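PDB 5WCE: beta sliding clamp from Caulobacter crescentus, which forms a ring-shaped head-to-tail homodimer around DNA and probably tethers DNA polymerases and other proteins to it, which gives them processivity. Local coordinates for residues R282-T285 with S291-V294; T306-N309 with G313-V316; I330-R335 with S358-V363. One frame throughout, in Å; residues are numbered along the deposited sequence. Where two conformers were deposited one is given.

All three contacts lie in the C-terminal domain and reach one four-stranded antiparallel sheet. Interactions 1 and 3 are small and buried, with no hydrogen bond between their segments. Interaction 1 packs the last turn of helix 273-284 on the start of strand 293-299. Interaction 2 is partly buried, at the edge of the sheet within this chain, where it continues into the second subunit. It is held by backbone and asparagine hydrogen bonds. Interactions 1 and 2 touch through Val283, Val307 and Ala315, and both reach the second subunit. Interaction 3 is buried between two sheets, joined through side chains alone. Strands 293-299 and 328-333 are neighbours, so interactions 1 and 3 also touch, through their backbones.

Interaction 1 (R282-T285 with S291-V294); sequences RVAT and SRSV
The guanidinium of Arg292 has the methyl of Ala284 over one face, with Ala284 CB 4.1 Å from Arg292 NH2. On the other side of the plane, off Arg292 NH2, comes the like-charged NH2 of Arg335. Arg292 was deposited in two conformers, so both approaches are doubtful. In the conformer given, the chain bends at chi2 (102°) and again at chi3 (84°). These bends fold the long side chain back beside the last turn of the helix. The second part of the contact is purely apolar. CG2 of Val283 meets CG2 of Val294 at 4.2 Å, one branch tip against the other. No hydrogen bond joins the two segments, and they bury only 133 Å² between them. Between the segments the contact is van der Waals packing, apolar at the valines. In the same helix turn, Arg282 forms a salt bridge with Glu317 and hydrogen-bonds Lys87 O of the second subunit. Val283 and Val294 both also rest on Leu305 and Val307 of strand 302-308. Ala284 and Arg292 share Ala334 at the start of helix 334-343. The last turn of helix 273-284 thus packs on the sheet, next to the start of helix 334-343.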
ATOM      1  N   ARG A 282       2.486 -21.299  -7.995  1.00 24.79           N
ATOM      2  CA  ARG A 282       2.370 -22.260  -6.909  1.00 26.06           C
ATOM      3  C   ARG A 282       3.698 -22.788  -6.389  1.00 26.26           C
ATOM      4  O   ARG A 282       3.984 -22.702  -5.180  1.00 24.85           O
ATOM      5  CB  ARG A 282       1.521 -23.474  -7.298  1.00 27.03           C
ATOM      6  CG  ARG A 282       0.087 -23.352  -6.958  1.00 28.49           C
ATOM      7  CD  ARG A 282      -0.620 -24.665  -7.121  1.00 28.55           C
ATOM      8  NE  ARG A 282      -0.743 -24.994  -8.541  1.00 27.40           N
ATOM      9  CZ  ARG A 282      -1.644 -24.491  -9.382  1.00 27.20           C
ATOM     10  NH1 ARG A 282      -2.543 -23.598  -8.980  1.00 27.87           N
ATOM     11  NH2 ARG A 282      -1.633 -24.900 -10.652  1.00 27.16           N
ATOM     12  N   VAL A 283       4.508 -23.366  -7.294  1.00 25.28           N
ATOM     13  CA  VAL A 283       5.750 -24.010  -6.855  1.00 25.91           C
ATOM     14  C   VAL A 283       6.738 -22.987  -6.304  1.00 27.00           C
ATOM     15  O   VAL A 283       7.502 -23.326  -5.402  1.00 29.52           O
ATOM     16  CB  VAL A 283       6.385 -24.886  -7.936  1.00 24.97           C
ATOM     17  CG1 VAL A 283       5.480 -26.063  -8.250  1.00 25.93           C
ATOM     18  CG2 VAL A 283       6.719 -24.118  -9.185  1.00 23.82           C
ATOM     19  N   ALA A 284       6.689 -21.751  -6.793  1.00 26.33           N
ATOM     20  CA  ALA A 284       7.568 -20.687  -6.292  1.00 28.01           C
ATOM     21  C   ALA A 284       7.233 -20.195  -4.858  1.00 29.85           C
ATOM     22  O   ALA A 284       8.077 -19.619  -4.188  1.00 29.09           O
ATOM     23  CB  ALA A 284       7.562 -19.501  -7.241  1.00 27.09           C
ATOM     24  N   THR A 285       6.000 -20.437  -4.446  1.00 31.25           N
ATOM     25  CA  THR A 285       5.566 -20.197  -3.096  1.00 35.31           C
ATOM     26  C   THR A 285       6.349 -20.831  -2.006  1.00 37.64           C
ATOM     27  O   THR A 285       6.224 -20.343  -0.870  1.00 36.36           O
ATOM     28  CB  THR A 285       4.145 -20.712  -2.850  1.00 35.93           C
ATOM     29  OG1 THR A 285       3.311 -20.201  -3.882  1.00 39.14           O
ATOM     30  CG2 THR A 285       3.570 -20.180  -1.549  1.00 39.92           C
ATOM     31  N   SER A 291      14.812 -13.506  -4.745  1.00 48.58           N
ATOM     32  CA  SER A 291      15.128 -14.238  -5.955  1.00 44.86           C
ATOM     33  C   SER A 291      14.809 -15.760  -5.762  1.00 42.70           C
ATOM     34  O   SER A 291      15.209 -16.368  -4.760  1.00 46.11           O
ATOM     35  CB  SER A 291      16.598 -14.031  -6.297  1.00 46.67           C
ATOM     36  OG  SER A 291      16.820 -14.422  -7.632  1.00 46.24           O
ATOM     37  N   ARG A 292      14.043 -16.302  -6.705  1.00 35.82           N
ATOM     38  CA  ARG A 292      13.520 -17.661  -6.652  0.50 34.39           C
ATOM     39  C   ARG A 292      13.756 -18.241  -8.043  1.00 30.92           C
ATOM     40  O   ARG A 292      13.243 -17.715  -8.972  1.00 28.43           O
ATOM     41  CB  ARG A 292      11.974 -17.694  -6.403  0.50 35.49           C
ATOM     42  CG  ARG A 292      11.426 -17.013  -5.152  0.50 37.25           C
ATOM     43  CD  ARG A 292      10.799 -15.652  -5.439  0.50 37.44           C
ATOM     44  NE  ARG A 292       9.400 -15.682  -5.883  0.50 37.47           N
ATOM     45  CZ  ARG A 292       9.034 -15.400  -7.125  0.50 35.63           C
ATOM     46  NH1 ARG A 292       9.955 -15.111  -7.995  0.50 34.08           N
ATOM     47  NH2 ARG A 292       7.770 -15.403  -7.501  0.50 36.66           N
ATOM     48  N   SER A 293      14.518 -19.316  -8.153  1.00 28.70           N
ATOM     49  CA  SER A 293      14.662 -20.027  -9.426  1.00 26.80           C
ATOM     50  C   SER A 293      13.712 -21.242  -9.526  1.00 24.76           C
ATOM     51  O   SER A 293      13.471 -21.921  -8.525  1.00 24.09           O
ATOM     52  CB  SER A 293      16.076 -20.533  -9.552  1.00 28.74           C
ATOM     53  OG  SER A 293      16.940 -19.398  -9.600  1.00 33.17           O
ATOM     54  N   VAL A 294      13.279 -21.552 -10.748  1.00 21.63           N
ATOM     55  CA  VAL A 294      12.445 -22.721 -11.013  1.00 20.25           C
ATOM     56  C   VAL A 294      13.120 -23.573 -12.101  1.00 20.22           C
ATOM     57  O   VAL A 294      13.582 -23.040 -13.119  1.00 17.51           O
ATOM     58  CB  VAL A 294      11.014 -22.311 -11.379  1.00 19.10           C
ATOM     59  CG1 VAL A 294      10.956 -21.386 -12.563  1.00 18.44           C
ATOM     60  CG2 VAL A 294      10.115 -23.517 -11.652  1.00 19.11           C
TER

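Interaction 2 (T306-N309 with G313-V316); sequences TVRN and GQAV
The guanidinium of Arg308 lies over the side chain of Gln314, with Gln314 CB 4.1 Å above the guanidinium plane of Arg308 and displaced toward the rim. That plane and the Gln314 amide are turned 59° apart. Arg308 NH2 stays 3.8 Å from Gln314 OE1, and no hydrogen bond forms. On the same face of the hairpin, Thr306 and Val316 lie side by side. Thr306 OG1 is 3.8 Å from Val316 CG2. The strands are antiparallel, and Val307 and Ala315 form the hydrogen-bonded pair between two non-hydrogen-bonded ones. Val307 N gives to Ala315 O at 2.9 Å, and Ala315 N returns a bond of the same length to Val307 O.

Asn309 ends the ladder next to the turn. Its backbone N gives to Gly313 O at 3.1 Å. In return Gly313 N gives to the side-chain OD1 of Asn309 at 2.7 Å, where a backbone carbonyl would normally be expected. The donor is tilted 35° from the plane of the amide. With chi1 at 65°, CG sits between the backbone N and the carbonyl carbon, which turns OD1 toward Gly313. OD1 also accepts from Glu311 N, forming an Asx turn. ND2 gives to Ile286 O, so both ends of the amide are held and its rotation is fixed.

The hairpin supplies two adjacent strands of the four-stranded sheet, with 302-308 lying between 314-320 and 293-299. Val307 and Ala315 face Val283 of helix 273-284 and Ile286 just after it. Along the far side of strand 314-320, Gln314, Ala315 and Val316 pair antiparallel with a strand of the second subunit. The sheet thus continues across the dimer interface.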
ATOM      1  N   THR A 306      10.129 -27.716 -10.742  1.00 23.61           N
ATOM      2  CA  THR A 306      10.642 -27.860  -9.363  1.00 25.07           C
ATOM      3  C   THR A 306      11.212 -26.540  -8.818  1.00 26.12           C
ATOM      4  O   THR A 306      11.973 -25.871  -9.507  1.00 24.50           O
ATOM      5  CB  THR A 306      11.695 -28.960  -9.287  1.00 25.90           C
ATOM      6  OG1 THR A 306      11.141 -30.166  -9.762  1.00 25.77           O
ATOM      7  CG2 THR A 306      12.177 -29.161  -7.878  1.00 28.09           C
ATOM      8  N   VAL A 307      10.833 -26.170  -7.586  1.00 26.97           N
ATOM      9  CA  VAL A 307      11.439 -25.064  -6.829  1.00 28.08           C
ATOM     10  C   VAL A 307      11.887 -25.626  -5.484  1.00 30.57           C
ATOM     11  O   VAL A 307      11.247 -26.547  -4.942  1.00 30.48           O
ATOM     12  CB  VAL A 307      10.470 -23.884  -6.608  1.00 28.26           C
ATOM     13  CG1 VAL A 307      11.053 -22.730  -5.737  1.00 29.10           C
ATOM     14  CG2 VAL A 307      10.070 -23.266  -7.909  1.00 27.50           C
ATOM     15  N   ARG A 308      13.042 -25.157  -5.007  1.00 33.04           N
ATOM     16  CA  ARG A 308      13.578 -25.458  -3.695  1.00 36.68           C
ATOM     17  C   ARG A 308      13.930 -24.134  -3.019  1.00 38.55           C
ATOM     18  O   ARG A 308      14.289 -23.172  -3.681  1.00 37.85           O
ATOM     19  CB  ARG A 308      14.803 -26.354  -3.759  1.00 39.63           C
ATOM     20  CG  ARG A 308      14.508 -27.712  -4.411  1.00 40.69           C
ATOM     21  CD  ARG A 308      15.620 -28.742  -4.233  1.00 43.48           C
ATOM     22  NE  ARG A 308      15.295 -29.832  -3.296  0.50 44.31           N
ATOM     23  CZ  ARG A 308      15.315 -29.753  -1.957  0.50 45.50           C
ATOM     24  NH1 ARG A 308      15.618 -28.634  -1.305  0.50 46.81           N
ATOM     25  NH2 ARG A 308      15.013 -30.822  -1.251  0.50 45.58           N
ATOM     26  N   ASN A 309      13.757 -24.069  -1.706  1.00 38.83           N
ATOM     27  CA  ASN A 309      14.202 -22.906  -0.966  1.00 40.21           C
ATOM     28  C   ASN A 309      15.507 -23.261  -0.251  1.00 44.56           C
ATOM     29  O   ASN A 309      15.991 -24.413  -0.326  1.00 44.97           O
ATOM     30  CB  ASN A 309      13.099 -22.393  -0.008  1.00 39.46           C
ATOM     31  CG  ASN A 309      12.747 -23.377   1.109  1.00 38.94           C
ATOM     32  OD1 ASN A 309      13.519 -24.295   1.444  1.00 37.93           O
ATOM     33  ND2 ASN A 309      11.594 -23.182   1.701  1.00 38.81           N
ATOM     34  N   GLY A 313      12.909 -26.912   1.881  1.00 40.59           N
ATOM     35  CA  GLY A 313      11.589 -27.086   1.296  1.00 39.39           C
ATOM     36  C   GLY A 313      11.637 -27.332  -0.194  1.00 36.74           C
ATOM     37  O   GLY A 313      12.409 -26.693  -0.881  1.00 35.95           O
ATOM     38  N   GLN A 314      10.780 -28.220  -0.684  1.00 35.31           N
ATOM     39  CA  GLN A 314      10.645 -28.532  -2.119  1.00 34.63           C
ATOM     40  C   GLN A 314       9.183 -28.381  -2.605  1.00 32.71           C
ATOM     41  O   GLN A 314       8.247 -28.672  -1.849  1.00 31.12           O
ATOM     42  CB  GLN A 314      11.041 -29.983  -2.333  1.00 37.39           C
ATOM     43  CG  GLN A 314      11.060 -30.403  -3.775  1.00 38.78           C
ATOM     44  CD  GLN A 314      11.294 -31.910  -3.933  1.00 42.90           C
ATOM     45  OE1 GLN A 314      12.236 -32.442  -3.366  1.00 52.43           O
ATOM     46  NE2 GLN A 314      10.449 -32.596  -4.730  1.00 43.75           N
ATOM     47  N   ALA A 315       9.010 -27.963  -3.866  1.00 29.34           N
ATOM     48  CA  ALA A 315       7.704 -27.958  -4.542  1.00 28.69           C
ATOM     49  C   ALA A 315       7.821 -28.436  -5.957  1.00 28.30           C
ATOM     50  O   ALA A 315       8.667 -27.906  -6.723  1.00 27.57           O
ATOM     51  CB  ALA A 315       7.129 -26.568  -4.540  1.00 29.24           C
ATOM     52  N   VAL A 316       7.001 -29.422  -6.328  1.00 27.82           N
ATOM     53  CA  VAL A 316       6.930 -29.946  -7.689  1.00 27.27           C
ATOM     54  C   VAL A 316       5.524 -29.890  -8.264  1.00 27.03           C
ATOM     55  O   VAL A 316       4.557 -30.273  -7.568  1.00 26.17           O
ATOM     56  CB  VAL A 316       7.389 -31.392  -7.695  1.00 28.47           C
ATOM     57  CG1 VAL A 316       7.458 -31.989  -9.086  1.00 27.87           C
ATOM     58  CG2 VAL A 316       8.749 -31.459  -7.054  1.00 30.55           C
TER

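Interaction 3 (I330-R335 with S358-V363); sequences IGFNAR and SPTLVV
The hydroxyl oxygen of Thr360 is met by two apolar side chains of segment 330-335. Phe332 CZ lies 3.5 Å from Thr360 OG1, and Ile330 CD1 lies 3.6 Å from it. Neither is a hydrogen bond. The oxygen lies at the edge of the Phe332 ring, in its plane, so the ring offers C-H groups and not its pi face. Thr360 CB is also close, 3.8 Å from Phe332 CZ. Ile330 reaches the same oxygen with its far methyl. Its side chain is stretched out, with chi1 at -166° and chi2 at 172°, and this carries CD1 across to the other strand. Chi1 of Thr360 is -65°, which puts OG1 beside its backbone N and on the side of the two hydrophobic groups.

Strand 328-333 belongs to the four-stranded sheet and strand 360-364 to an eight-stranded one. The contact joins the two sheets through side chains alone. Phe353 of strand 348-353 touches both Ile330 and Thr360, and Leu374 of strand 370-374 touches Phe332.

The join is mostly van der Waals packing with one polar atom at its centre. The slightly positive ring edge toward OG1 may give a weak electrostatic attraction.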
ATOM      1  N   ILE A 330      16.068 -26.986 -17.856  1.00 17.65           N
ATOM      2  CA  ILE A 330      16.502 -25.597 -17.937  1.00 16.92           C
ATOM      3  C   ILE A 330      15.905 -24.881 -16.730  1.00 16.95           C
ATOM      4  O   ILE A 330      14.798 -25.243 -16.274  1.00 16.17           O
ATOM      5  CB  ILE A 330      16.051 -24.984 -19.291  1.00 16.89           C
ATOM      6  CG1 ILE A 330      16.750 -23.659 -19.594  1.00 17.82           C
ATOM      7  CG2 ILE A 330      14.538 -24.834 -19.389  1.00 16.14           C
ATOM      8  CD1 ILE A 330      16.472 -23.155 -21.000  1.00 17.95           C
ATOM      9  N   GLY A 331      16.634 -23.889 -16.243  1.00 16.31           N
ATOM     10  CA  GLY A 331      16.222 -23.095 -15.094  1.00 16.87           C
ATOM     11  C   GLY A 331      15.955 -21.657 -15.479  1.00 16.35           C
ATOM     12  O   GLY A 331      16.701 -21.048 -16.315  1.00 16.06           O
ATOM     13  N   PHE A 332      14.952 -21.048 -14.832  1.00 15.71           N
ATOM     14  CA  PHE A 332      14.681 -19.623 -14.975  1.00 15.75           C
ATOM     15  C   PHE A 332      14.378 -18.991 -13.607  1.00 16.09           C
ATOM     16  O   PHE A 332      13.986 -19.671 -12.677  1.00 15.14           O
ATOM     17  CB  PHE A 332      13.497 -19.330 -15.876  1.00 15.26           C
ATOM     18  CG  PHE A 332      13.681 -19.773 -17.299  1.00 15.52           C
ATOM     19  CD1 PHE A 332      14.671 -19.189 -18.097  1.00 15.92           C
ATOM     20  CD2 PHE A 332      12.840 -20.702 -17.853  1.00 15.34           C
ATOM     21  CE1 PHE A 332      14.861 -19.587 -19.389  1.00 15.76           C
ATOM     22  CE2 PHE A 332      13.013 -21.102 -19.165  1.00 16.22           C
ATOM     23  CZ  PHE A 332      14.037 -20.554 -19.927  1.00 15.76           C
ATOM     24  N   ASN A 333      14.661 -17.703 -13.497  1.00 16.48           N
ATOM     25  CA  ASN A 333      14.153 -16.903 -12.366  1.00 17.10           C
ATOM     26  C   ASN A 333      12.629 -16.907 -12.493  1.00 16.78           C
ATOM     27  O   ASN A 333      12.051 -16.560 -13.532  1.00 15.82           O
ATOM     28  CB  ASN A 333      14.768 -15.481 -12.426  1.00 17.42           C
ATOM     29  CG  ASN A 333      14.280 -14.555 -11.314  1.00 18.12           C
ATOM     30  OD1 ASN A 333      13.110 -14.332 -11.180  1.00 17.98           O
ATOM     31  ND2 ASN A 333      15.203 -13.973 -10.588  1.00 18.88           N
ATOM     32  N   ALA A 334      11.969 -17.349 -11.433  1.00 18.15           N
ATOM     33  CA  ALA A 334      10.503 -17.494 -11.462  1.00 18.46           C
ATOM     34  C   ALA A 334       9.775 -16.189 -11.739  1.00 18.85           C
ATOM     35  O   ALA A 334       8.808 -16.180 -12.511  1.00 17.16           O
ATOM     36  CB  ALA A 334       9.965 -18.151 -10.187  1.00 19.46           C
ATOM     37  N   ARG A 335      10.234 -15.093 -11.142  1.00 20.23           N
ATOM     38  CA  ARG A 335       9.606 -13.798 -11.355  1.00 21.38           C
ATOM     39  C   ARG A 335       9.705 -13.372 -12.834  1.00 20.37           C
ATOM     40  O   ARG A 335       8.728 -12.912 -13.441  1.00 20.09           O
ATOM     41  CB  ARG A 335      10.210 -12.699 -10.418  1.00 24.90           C
ATOM     42  CG  ARG A 335       9.606 -11.296 -10.599  1.00 27.54           C
ATOM     43  CD  ARG A 335       8.084 -11.276 -10.639  1.00 31.41           C
ATOM     44  NE  ARG A 335       7.490 -11.984  -9.499  1.00 38.84           N
ATOM     45  CZ  ARG A 335       6.225 -12.451  -9.407  1.00 43.52           C
ATOM     46  NH1 ARG A 335       5.356 -12.301 -10.407  1.00 45.31           N
ATOM     47  NH2 ARG A 335       5.832 -13.082  -8.283  1.00 46.05           N
ATOM     48  N   SER A 358      21.386 -21.524 -23.480  1.00 23.41           N
ATOM     49  CA  SER A 358      21.090 -20.495 -24.473  1.00 23.70           C
ATOM     50  C   SER A 358      19.841 -19.688 -24.139  1.00 21.05           C
ATOM     51  O   SER A 358      18.910 -20.184 -23.531  1.00 18.79           O
ATOM     52  CB  SER A 358      20.913 -21.170 -25.842  1.00 25.36           C
ATOM     53  OG  SER A 358      22.165 -21.777 -26.194  1.00 30.85           O
ATOM     54  N   PRO A 359      19.794 -18.432 -24.621  1.00 20.63           N
ATOM     55  CA  PRO A 359      18.561 -17.653 -24.476  1.00 19.73           C
ATOM     56  C   PRO A 359      17.336 -18.359 -25.056  1.00 18.76           C
ATOM     57  O   PRO A 359      17.436 -18.998 -26.106  1.00 19.30           O
ATOM     58  CB  PRO A 359      18.859 -16.362 -25.280  1.00 20.01           C
ATOM     59  CG  PRO A 359      20.347 -16.272 -25.287  1.00 21.51           C
ATOM     60  CD  PRO A 359      20.832 -17.701 -25.374  1.00 21.52           C
ATOM     61  N   THR A 360      16.176 -18.142 -24.419  1.00 17.62           N
ATOM     62  CA  THR A 360      14.947 -18.726 -24.789  1.00 17.33           C
ATOM     63  C   THR A 360      14.021 -17.623 -25.284  1.00 16.99           C
ATOM     64  O   THR A 360      13.930 -16.612 -24.671  1.00 16.73           O
ATOM     65  CB  THR A 360      14.335 -19.452 -23.562  1.00 17.36           C
ATOM     66  OG1 THR A 360      15.192 -20.542 -23.188  1.00 17.93           O
ATOM     67  CG2 THR A 360      13.014 -20.010 -23.845  1.00 17.66           C
ATOM     68  N   LEU A 361      13.318 -17.874 -26.384  1.00 16.87           N
ATOM     69  CA  LEU A 361      12.370 -16.920 -26.982  1.00 17.47           C
ATOM     70  C   LEU A 361      10.987 -17.322 -26.537  1.00 17.51           C
ATOM     71  O   LEU A 361      10.645 -18.524 -26.519  1.00 17.36           O
ATOM     72  CB  LEU A 361      12.431 -16.997 -28.517  1.00 18.15           C
ATOM     73  CG  LEU A 361      11.625 -16.004 -29.310  1.00 18.94           C
ATOM     74  CD1 LEU A 361      12.218 -14.641 -29.048  1.00 19.24           C
ATOM     75  CD2 LEU A 361      11.674 -16.255 -30.817  1.00 20.35           C
ATOM     76  N   VAL A 362      10.179 -16.341 -26.164  1.00 17.38           N
ATOM     77  CA  VAL A 362       8.764 -16.569 -25.915  1.00 17.85           C
ATOM     78  C   VAL A 362       7.991 -15.668 -26.861  1.00 18.53           C
ATOM     79  O   VAL A 362       8.276 -14.433 -26.945  1.00 18.22           O
ATOM     80  CB  VAL A 362       8.382 -16.250 -24.465  1.00 17.53           C
ATOM     81  CG1 VAL A 362       6.950 -16.674 -24.191  1.00 18.64           C
ATOM     82  CG2 VAL A 362       9.347 -16.947 -23.507  1.00 18.23           C
ATOM     83  N   VAL A 363       7.072 -16.260 -27.598  1.00 19.02           N
ATOM     84  CA  VAL A 363       6.251 -15.514 -28.537  1.00 20.81           C
ATOM     85  C   VAL A 363       4.784 -15.668 -28.177  1.00 20.57           C
ATOM     86  O   VAL A 363       4.381 -16.639 -27.535  1.00 21.12           O
ATOM     87  CB  VAL A 363       6.503 -15.834 -30.014  1.00 23.52           C
ATOM     88  CG1 VAL A 363       7.936 -15.476 -30.455  1.00 25.93           C
ATOM     89  CG2 VAL A 363       6.199 -17.224 -30.358  1.00 23.65           C
TER